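Local coordinates for protein ACDH-11, isoform b (Caenorhabditis elegans, PDB 4Y9J), which is an acyl-CoA dehydrogenase family protein that binds flavin-adenine dinucleotide and assembles as four chains, at residues N96-H99 and K100-I104; A498-Q501 and L502-L505; L567-R571 and W572-A576. All coordinates share one frame; numbering follows the deposited sequence.

Contact 1 of 3, residues N96-H99 and K100-I104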
loop_
_atom_site.group_PDB
_atom_site.type_symbol
_atom_site.label_atom_id
_atom_site.label_comp_id
_atom_site.label_asym_id
_atom_site.label_seq_id
_atom_site.Cartn_x
_atom_site.Cartn_y
_atom_site.Cartn_z
ATOM N N ASN B 96 3.234 16.182 -7.097
ATOM C CA ASN B 96 3.642 17.317 -7.877
ATOM C C ASN B 96 2.490 17.879 -8.683
ATOM O O ASN B 96 2.374 19.122 -8.861
ATOM C CB ASN B 96 4.768 16.956 -8.834
ATOM C CG ASN B 96 6.096 16.875 -8.149
ATOM O OD1 ASN B 96 6.267 17.304 -6.978
ATOM N ND2 ASN B 96 7.094 16.389 -8.891
ATOM N N GLU B 97 1.621 17.018 -9.126
ATOM C CA GLU B 97 0.502 17.453 -9.973
ATOM C C GLU B 97 -0.571 18.377 -9.223
ATOM O O GLU B 97 -1.111 19.305 -9.852
ATOM C CB GLU B 97 -0.185 16.316 -10.651
ATOM C CG GLU B 97 0.660 15.513 -11.634
ATOM C CD GLU B 97 1.528 14.434 -11.003
ATOM O OE1 GLU B 97 1.636 14.319 -9.765
ATOM O OE2 GLU B 97 2.037 13.641 -11.753
ATOM N N TRP B 98 -0.799 18.142 -7.927
ATOM C CA TRP B 98 -1.617 18.975 -7.106
ATOM C C TRP B 98 -1.020 20.426 -7.156
ATOM O O TRP B 98 -1.753 21.403 -7.399
ATOM C CB TRP B 98 -1.637 18.485 -5.676
ATOM C CG TRP B 98 -2.389 19.308 -4.755
ATOM C CD1 TRP B 98 -1.875 20.292 -3.931
ATOM C CD2 TRP B 98 -3.820 19.300 -4.518
ATOM N NE1 TRP B 98 -2.882 20.809 -3.158
ATOM C CE2 TRP B 98 -4.084 20.288 -3.539
ATOM C CE3 TRP B 98 -4.911 18.578 -5.054
ATOM C CZ2 TRP B 98 -5.383 20.545 -3.065
ATOM C CZ3 TRP B 98 -6.216 18.850 -4.555
ATOM C CH2 TRP B 98 -6.418 19.829 -3.580
ATOM N N HIS B 99 0.264 20.538 -6.897
ATOM C CA HIS B 99 0.930 21.805 -6.938
ATOM C C HIS B 99 0.808 22.460 -8.318
ATOM O O HIS B 99 0.619 23.675 -8.410
ATOM C CB HIS B 99 2.402 21.721 -6.483
ATOM C CG HIS B 99 2.555 21.288 -5.058
ATOM N ND1 HIS B 99 2.056 22.013 -3.985
ATOM C CD2 HIS B 99 3.149 20.190 -4.525
ATOM C CE1 HIS B 99 2.303 21.361 -2.861
ATOM N NE2 HIS B 99 2.960 20.250 -3.165
ATOM N N LYS B 100 1.012 21.692 -9.376
ATOM C CA LYS B 100 0.934 22.183 -10.739
ATOM C C LYS B 100 -0.447 22.719 -11.056
ATOM O O LYS B 100 -0.567 23.826 -11.638
ATOM C CB LYS B 100 1.353 21.114 -11.747
ATOM C CG LYS B 100 1.325 21.572 -13.192
ATOM C CD LYS B 100 2.317 22.693 -13.516
ATOM C CE LYS B 100 2.205 23.062 -15.003
ATOM N NZ LYS B 100 3.130 24.093 -15.483
ATOM N N LEU B 101 -1.473 22.040 -10.599
ATOM C CA LEU B 101 -2.856 22.520 -10.762
ATOM C C LEU B 101 -3.088 23.890 -10.099
ATOM O O LEU B 101 -3.692 24.775 -10.681
ATOM C CB LEU B 101 -3.845 21.508 -10.272
ATOM C CG LEU B 101 -4.001 20.268 -11.178
ATOM C CD1 LEU B 101 -4.495 19.057 -10.408
ATOM C CD2 LEU B 101 -4.889 20.540 -12.350
ATOM N N LYS B 102 -2.571 24.053 -8.884
ATOM C CA LYS B 102 -2.677 25.349 -8.202
ATOM C C LYS B 102 -1.986 26.456 -8.970
ATOM O O LYS B 102 -2.448 27.583 -9.042
ATOM C CB LYS B 102 -2.102 25.254 -6.796
ATOM C CG LYS B 102 -2.973 24.394 -5.883
ATOM C CD LYS B 102 -2.247 24.070 -4.584
ATOM C CE LYS B 102 -2.060 25.198 -3.623
ATOM N NZ LYS B 102 -1.106 24.911 -2.498
ATOM N N GLN B 103 -0.831 26.152 -9.507
ATOM C CA GLN B 103 -0.126 27.087 -10.340
ATOM C C GLN B 103 -0.869 27.500 -11.579
ATOM O O GLN B 103 -0.863 28.692 -11.945
ATOM C CB GLN B 103 1.278 26.590 -10.690
ATOM C CG GLN B 103 2.082 26.312 -9.437
ATOM C CD GLN B 103 3.353 25.464 -9.691
ATOM O OE1 GLN B 103 3.634 25.019 -10.808
ATOM N NE2 GLN B 103 4.093 25.217 -8.630
ATOM N N ILE B 104 -1.451 26.540 -12.241
ATOM C CA ILE B 104 -2.284 26.778 -13.403
ATOM C C ILE B 104 -3.491 27.688 -13.062
ATOM O O ILE B 104 -3.800 28.619 -13.835
ATOM C CB ILE B 104 -2.736 25.473 -14.045
ATOM C CG1 ILE B 104 -1.531 24.761 -14.709
ATOM C CG2 ILE B 104 -3.830 25.738 -15.068
ATOM C CD1 ILE B 104 -1.861 23.341 -15.157
HETATM O O HOH W 1 1.371 24.608 -4.001
#
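W98 and K102, one helical turn apart, meet where the lysine's aliphatic chain passes the pyrrole side of the indole. CD of K102 lies 3.6 Å from NE1 of W98, approaching obliquely. The contact depends on the rotamers: W98 has CG trans to the backbone N (chi1 177°), while the bend of K102 at its third torsion (chi3 71°) turns CE and NZ off the indole, toward a water shared with H99. That water sits 2.7 Å from ND1 of H99, in the imidazole plane, and accepts from NZ of K102 at 2.9 Å. The two nitrogens themselves stand 4.5 Å apart, close enough that the ammonium might disfavour a second proton on the imidazole, an effect the D228 carboxylate would partly offset. CD1 of W98 lies over one face of that imidazole, toward its rim.

The frame is helix 96-107, in the region belonging to the AidB-type N-terminal family, and its i to i+4 bonds fix the spacing of these groups. K102 N donates to W98 O at 3.1 Å, tying the two residues through the backbone as well. Q103 N donates to H99 O, and CG of Q103 also comes close to the same carbonyl oxygen. On another side of the helix, CG of L101 rests 3.3 Å from E97 O.

Farther out, OD2 of D228 receives a hydrogen bond from W98 NE1 and a salt bridge from K102 NZ, orienting both polar ends toward one carboxylate oxygen. L283 and V142 pack on the indole. L101 meets V142 too, and also V65 of helix 44-74, which E97 and I104 touch at L68. The W98 side chain is about 11 Å from the bound flavin-adenine dinucleotide.

Contact 2 of 3, residues A498-Q501 and L502-L505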
loop_
_atom_site.group_PDB
_atom_site.type_symbol
_atom_site.label_atom_id
_atom_site.label_comp_id
_atom_site.label_asym_id
_atom_site.label_seq_id
_atom_site.Cartn_x
_atom_site.Cartn_y
_atom_site.Cartn_z
ATOM N N ALA B 498 -47.613 27.454 -10.882
ATOM C CA ALA B 498 -46.801 26.962 -9.776
ATOM C C ALA B 498 -46.435 28.111 -8.853
ATOM O O ALA B 498 -46.473 27.975 -7.636
ATOM C CB ALA B 498 -45.564 26.256 -10.290
ATOM N N LEU B 499 -46.150 29.275 -9.433
ATOM C CA LEU B 499 -45.816 30.416 -8.618
ATOM C C LEU B 499 -47.048 30.812 -7.814
ATOM O O LEU B 499 -46.954 31.082 -6.633
ATOM C CB LEU B 499 -45.367 31.584 -9.485
ATOM C CG LEU B 499 -45.105 32.859 -8.675
ATOM C CD1 LEU B 499 -44.019 32.731 -7.624
ATOM C CD2 LEU B 499 -44.738 33.951 -9.641
ATOM N N LYS B 500 -48.210 30.800 -8.438
ATOM C CA LYS B 500 -49.441 31.286 -7.746
ATOM C C LYS B 500 -49.794 30.358 -6.580
ATOM O O LYS B 500 -50.069 30.786 -5.456
ATOM C CB LYS B 500 -50.589 31.384 -8.688
ATOM C CG LYS B 500 -51.662 32.110 -7.989
ATOM C CD LYS B 500 -52.938 32.006 -8.766
ATOM C CE LYS B 500 -53.980 32.814 -8.037
ATOM N NZ LYS B 500 -54.418 33.971 -8.862
ATOM N N GLN B 501 -49.641 29.070 -6.844
ATOM C CA GLN B 501 -49.856 28.064 -5.801
ATOM C C GLN B 501 -48.872 28.136 -4.625
ATOM O O GLN B 501 -49.303 28.062 -3.499
ATOM C CB GLN B 501 -49.877 26.665 -6.416
ATOM C CG GLN B 501 -50.084 25.530 -5.399
ATOM C CD GLN B 501 -51.434 25.526 -4.688
ATOM O OE1 GLN B 501 -51.831 24.500 -4.160
ATOM N NE2 GLN B 501 -52.108 26.652 -4.641
ATOM N N LEU B 502 -47.579 28.346 -4.885
ATOM C CA LEU B 502 -46.609 28.568 -3.820
ATOM C C LEU B 502 -46.937 29.789 -2.942
ATOM O O LEU B 502 -46.864 29.755 -1.713
ATOM C CB LEU B 502 -45.226 28.773 -4.443
ATOM C CG LEU B 502 -44.095 29.216 -3.532
ATOM C CD1 LEU B 502 -43.756 28.111 -2.520
ATOM C CD2 LEU B 502 -42.855 29.499 -4.361
ATOM N N GLN B 503 -47.237 30.902 -3.591
ATOM C CA GLN B 503 -47.566 32.143 -2.880
ATOM C C GLN B 503 -48.753 31.892 -1.962
ATOM O O GLN B 503 -48.742 32.220 -0.770
ATOM C CB GLN B 503 -47.952 33.215 -3.901
ATOM C CG GLN B 503 -46.812 33.611 -4.823
ATOM C CD GLN B 503 -47.255 34.561 -5.926
ATOM O OE1 GLN B 503 -48.388 34.510 -6.420
ATOM N NE2 GLN B 503 -46.343 35.436 -6.324
ATOM N N LYS B 504 -49.756 31.249 -2.536
ATOM C CA LYS B 504 -50.965 30.905 -1.810
ATOM C C LYS B 504 -50.663 30.070 -0.558
ATOM O O LYS B 504 -51.138 30.388 0.544
ATOM C CB LYS B 504 -51.902 30.170 -2.760
ATOM C CG LYS B 504 -53.345 30.315 -2.424
ATOM C CD LYS B 504 -53.833 29.115 -1.658
ATOM C CE LYS B 504 -55.309 29.316 -1.337
ATOM N NZ LYS B 504 -55.929 27.984 -1.476
ATOM N N LEU B 505 -49.810 29.052 -0.718
ATOM C CA LEU B 505 -49.425 28.180 0.391
ATOM C C LEU B 505 -48.658 28.906 1.469
ATOM O O LEU B 505 -48.945 28.759 2.655
ATOM C CB LEU B 505 -48.579 26.999 -0.128
ATOM C CG LEU B 505 -49.435 26.005 -0.916
ATOM C CD1 LEU B 505 -48.613 24.962 -1.652
ATOM C CD2 LEU B 505 -50.433 25.318 0.001
#
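L499 and Q503 are brought together by different first torsions: the leucine sends CG trans to the backbone N (chi1 175°), whereas the glutamine puts CG trans to its carbonyl carbon (chi1 -65°) and then runs extended, back along the helix toward L499. This is an i to i+4 pair on helix 486-512, part of the C-terminal region characteristic of the ACDH-11 family. The side chains cross at a slant, with NE2 of Q503 3.7 Å from CG of L499 and nearly as close to CD1, so the amide lies against the leucine's branch point. On its other side OE1 of Q503 passes 3.6 Å from CA of K500.

The backbone beneath is regular. Q503 N donates to L499 O at 3.1 Å and nearly straight (N-H...O 170°), while CG of the same glutamine comes equally near that oxygen, covering it with methylene. L502 N, K504 N and L505 N make the corresponding bonds to A498 O, K500 O and Q501 O.

Different neighbours cover different sides of the helix. F470 and L467 of helix 466-478 lie against L499 and Q503, while I534 and I531 of helix 524-545 meet A498 and L502. I568 packs on A498 and Q501, and W572 on L505.

A second pairing runs through Q501, whose chain bends at its second torsion to bring the amide round toward the following turn. NE2 of Q501 reaches to 4.0 Å from CB of K504, and CG of Q501 stands 4.1 Å from CD1 of L505.

Contact 3 of 3, residues L567-R571 and W572-A576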
loop_
_atom_site.group_PDB
_atom_site.type_symbol
_atom_site.label_atom_id
_atom_site.label_comp_id
_atom_site.label_asym_id
_atom_site.label_seq_id
_atom_site.Cartn_x
_atom_site.Cartn_y
_atom_site.Cartn_z
ATOM N N LEU B 567 -43.541 21.346 -11.200
ATOM C CA LEU B 567 -42.676 22.471 -10.867
ATOM C C LEU B 567 -42.859 22.719 -9.410
ATOM O O LEU B 567 -41.912 23.015 -8.680
ATOM C CB LEU B 567 -43.015 23.705 -11.692
ATOM C CG LEU B 567 -42.722 23.684 -13.188
ATOM C CD1 LEU B 567 -43.260 24.977 -13.849
ATOM C CD2 LEU B 567 -41.223 23.558 -13.422
ATOM N N ILE B 568 -44.065 22.456 -8.941
ATOM C CA ILE B 568 -44.337 22.530 -7.522
ATOM C C ILE B 568 -44.790 21.143 -7.037
ATOM O O ILE B 568 -45.556 20.512 -7.688
ATOM C CB ILE B 568 -45.341 23.634 -7.188
ATOM C CG1 ILE B 568 -45.619 23.667 -5.690
ATOM C CG2 ILE B 568 -46.642 23.518 -8.002
ATOM C CD1 ILE B 568 -46.523 24.805 -5.245
ATOM N N ASP B 569 -44.259 20.700 -5.902
ATOM C CA ASP B 569 -44.667 19.460 -5.258
ATOM C C ASP B 569 -44.736 19.767 -3.756
ATOM O O ASP B 569 -43.759 19.618 -3.022
ATOM C CB ASP B 569 -43.681 18.343 -5.563
ATOM C CG ASP B 569 -44.187 16.969 -5.147
ATOM O OD1 ASP B 569 -45.341 16.763 -4.753
ATOM O OD2 ASP B 569 -43.366 16.089 -5.191
ATOM N N LEU B 570 -45.906 20.230 -3.335
ATOM C CA LEU B 570 -46.097 20.798 -2.015
ATOM C C LEU B 570 -47.592 20.927 -1.762
ATOM O O LEU B 570 -48.327 21.519 -2.573
ATOM C CB LEU B 570 -45.394 22.143 -1.960
ATOM C CG LEU B 570 -45.454 22.956 -0.678
ATOM C CD1 LEU B 570 -44.781 22.257 0.487
ATOM C CD2 LEU B 570 -44.839 24.344 -0.925
ATOM N N ARG B 571 -48.055 20.361 -0.658
ATOM C CA ARG B 571 -49.447 20.398 -0.335
ATOM C C ARG B 571 -49.620 20.946 1.028
ATOM O O ARG B 571 -48.774 20.785 1.871
ATOM C CB ARG B 571 -50.071 19.010 -0.359
ATOM C CG ARG B 571 -49.661 18.183 -1.553
ATOM C CD ARG B 571 -50.584 16.995 -1.795
ATOM N NE ARG B 571 -50.015 16.236 -2.887
ATOM C CZ ARG B 571 -50.366 15.004 -3.258
ATOM N NH1 ARG B 571 -51.298 14.350 -2.620
ATOM N NH2 ARG B 571 -49.716 14.420 -4.262
ATOM N N TRP B 572 -50.775 21.541 1.235
ATOM C CA TRP B 572 -51.070 22.199 2.474
ATOM C C TRP B 572 -50.992 21.230 3.637
ATOM O O TRP B 572 -50.404 21.545 4.648
ATOM C CB TRP B 572 -52.425 22.915 2.394
ATOM C CG TRP B 572 -52.804 23.477 3.673
ATOM C CD1 TRP B 572 -53.927 23.211 4.360
ATOM C CD2 TRP B 572 -52.061 24.418 4.464
ATOM N NE1 TRP B 572 -53.945 23.907 5.530
ATOM C CE2 TRP B 572 -52.803 24.649 5.630
ATOM C CE3 TRP B 572 -50.855 25.086 4.298
ATOM C CZ2 TRP B 572 -52.377 25.526 6.638
ATOM C CZ3 TRP B 572 -50.420 25.955 5.314
ATOM C CH2 TRP B 572 -51.183 26.149 6.472
ATOM N N GLU B 573 -51.552 20.021 3.497
ATOM C CA GLU B 573 -51.494 19.060 4.598
ATOM C C GLU B 573 -50.105 18.646 5.033
ATOM O O GLU B 573 -49.909 18.214 6.179
ATOM C CB GLU B 573 -52.364 17.820 4.320
ATOM C CG GLU B 573 -51.926 17.025 3.119
ATOM C CD GLU B 573 -52.562 17.495 1.835
ATOM O OE1 GLU B 573 -53.054 18.657 1.776
ATOM O OE2 GLU B 573 -52.530 16.687 0.872
ATOM N N TRP B 574 -49.092 18.837 4.176
ATOM C CA TRP B 574 -47.740 18.549 4.616
ATOM C C TRP B 574 -47.202 19.509 5.678
ATOM O O TRP B 574 -46.195 19.229 6.368
ATOM C CB TRP B 574 -46.780 18.408 3.420
ATOM C CG TRP B 574 -47.242 17.379 2.400
ATOM C CD1 TRP B 574 -48.193 16.443 2.588
ATOM C CD2 TRP B 574 -46.746 17.181 1.057
ATOM N NE1 TRP B 574 -48.349 15.672 1.456
ATOM C CE2 TRP B 574 -47.448 16.072 0.515
ATOM C CE3 TRP B 574 -45.719 17.781 0.280
ATOM C CZ2 TRP B 574 -47.241 15.610 -0.780
ATOM C CZ3 TRP B 574 -45.501 17.302 -1.019
ATOM C CH2 TRP B 574 -46.272 16.224 -1.534
ATOM N N PHE B 575 -47.824 20.671 5.785
ATOM C CA PHE B 575 -47.438 21.660 6.781
ATOM C C PHE B 575 -47.947 21.317 8.200
ATOM O O PHE B 575 -47.510 21.916 9.193
ATOM C CB PHE B 575 -48.035 23.041 6.395
ATOM C CG PHE B 575 -47.340 23.737 5.223
ATOM C CD1 PHE B 575 -47.550 23.325 3.914
ATOM C CD2 PHE B 575 -46.556 24.871 5.428
ATOM C CE1 PHE B 575 -46.951 23.991 2.851
ATOM C CE2 PHE B 575 -45.950 25.530 4.363
ATOM C CZ PHE B 575 -46.167 25.109 3.077
ATOM N N ALA B 576 -48.894 20.401 8.318
ATOM C CA ALA B 576 -49.600 20.256 9.576
ATOM C C ALA B 576 -48.742 19.575 10.615
ATOM O O ALA B 576 -47.982 18.710 10.303
ATOM C CB ALA B 576 -50.895 19.502 9.366
#
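The carbonyl oxygen of R571 takes the N-H of W574 at 3.0 Å and meets the ring edge of F575, whose CD1 lies 3.5 Å away. The first bond closes a beta turn, R571 to W574, and is bent (N-H...O 143°), its donor well above the carbonyl plane. Two further i+3 to i bonds, F575 N to W572 O and A576 N to E573 O, continue the turn, which joins the extended strand-like approach of 568-571 to helix 577-587 in the C-terminal region of the protein.

The turn folds the indole of W574 back under R571. The arginine is extended from CG to NE. CG sits over the indole face, 3.7 Å from the centre of the six-membered ring and 17° off the normal, a CH-pi contact; the chain then runs out across the rim at CZ2 of W574, with NE of R571 3.5 Å from that atom. Guanidinium and ring are turned only 23° apart. E573 approaches from another direction, OE2 resting 3.3 Å from CD of R571. OE2 of E573 is 4.4 Å from NH1 of R571, beyond a salt bridge. NH1 instead donates to the carbonyl oxygen of C563 of the third subunit, while W574 NE1 makes a weak bond to E564 of that subunit; the arginine-indole pair therefore sits at a subunit interface.

OD1 of D569 comes to the edge of the six-membered ring of W574, at CH2. L570 packs on H526, I527 and V523, and F575 on I520 and V523; the two side chains cross at about a right angle, CD1 of L570 lying 3.6 Å from CE1 of F575. Over one face of the F575 ring, offset toward its rim, sits CZ3 of W572.

How the contacts relate
Contact 1 stands apart: its centre is 49 Å from that of contact 2 and 48 Å from that of contact 3, across the centre of the chain. Contacts 2 and 3 are neighbours, centres 10 Å apart, both in the C-terminal region of the ACDH-11 family. There the loop 567-571 lies on the helix of contact 2; CD1 of I568 packs at 3.6 Å on CG of Q501, and CD1 of L505 lies 3.6 Å from O of L570. All three mix buried and exposed residues. Contact 1 gathers polar ends about a water and a carboxylate, contact 2 sets glutamine amides against leucine carbons, and contact 3 lays an arginine methylene on a tryptophan face where another subunit adjoins.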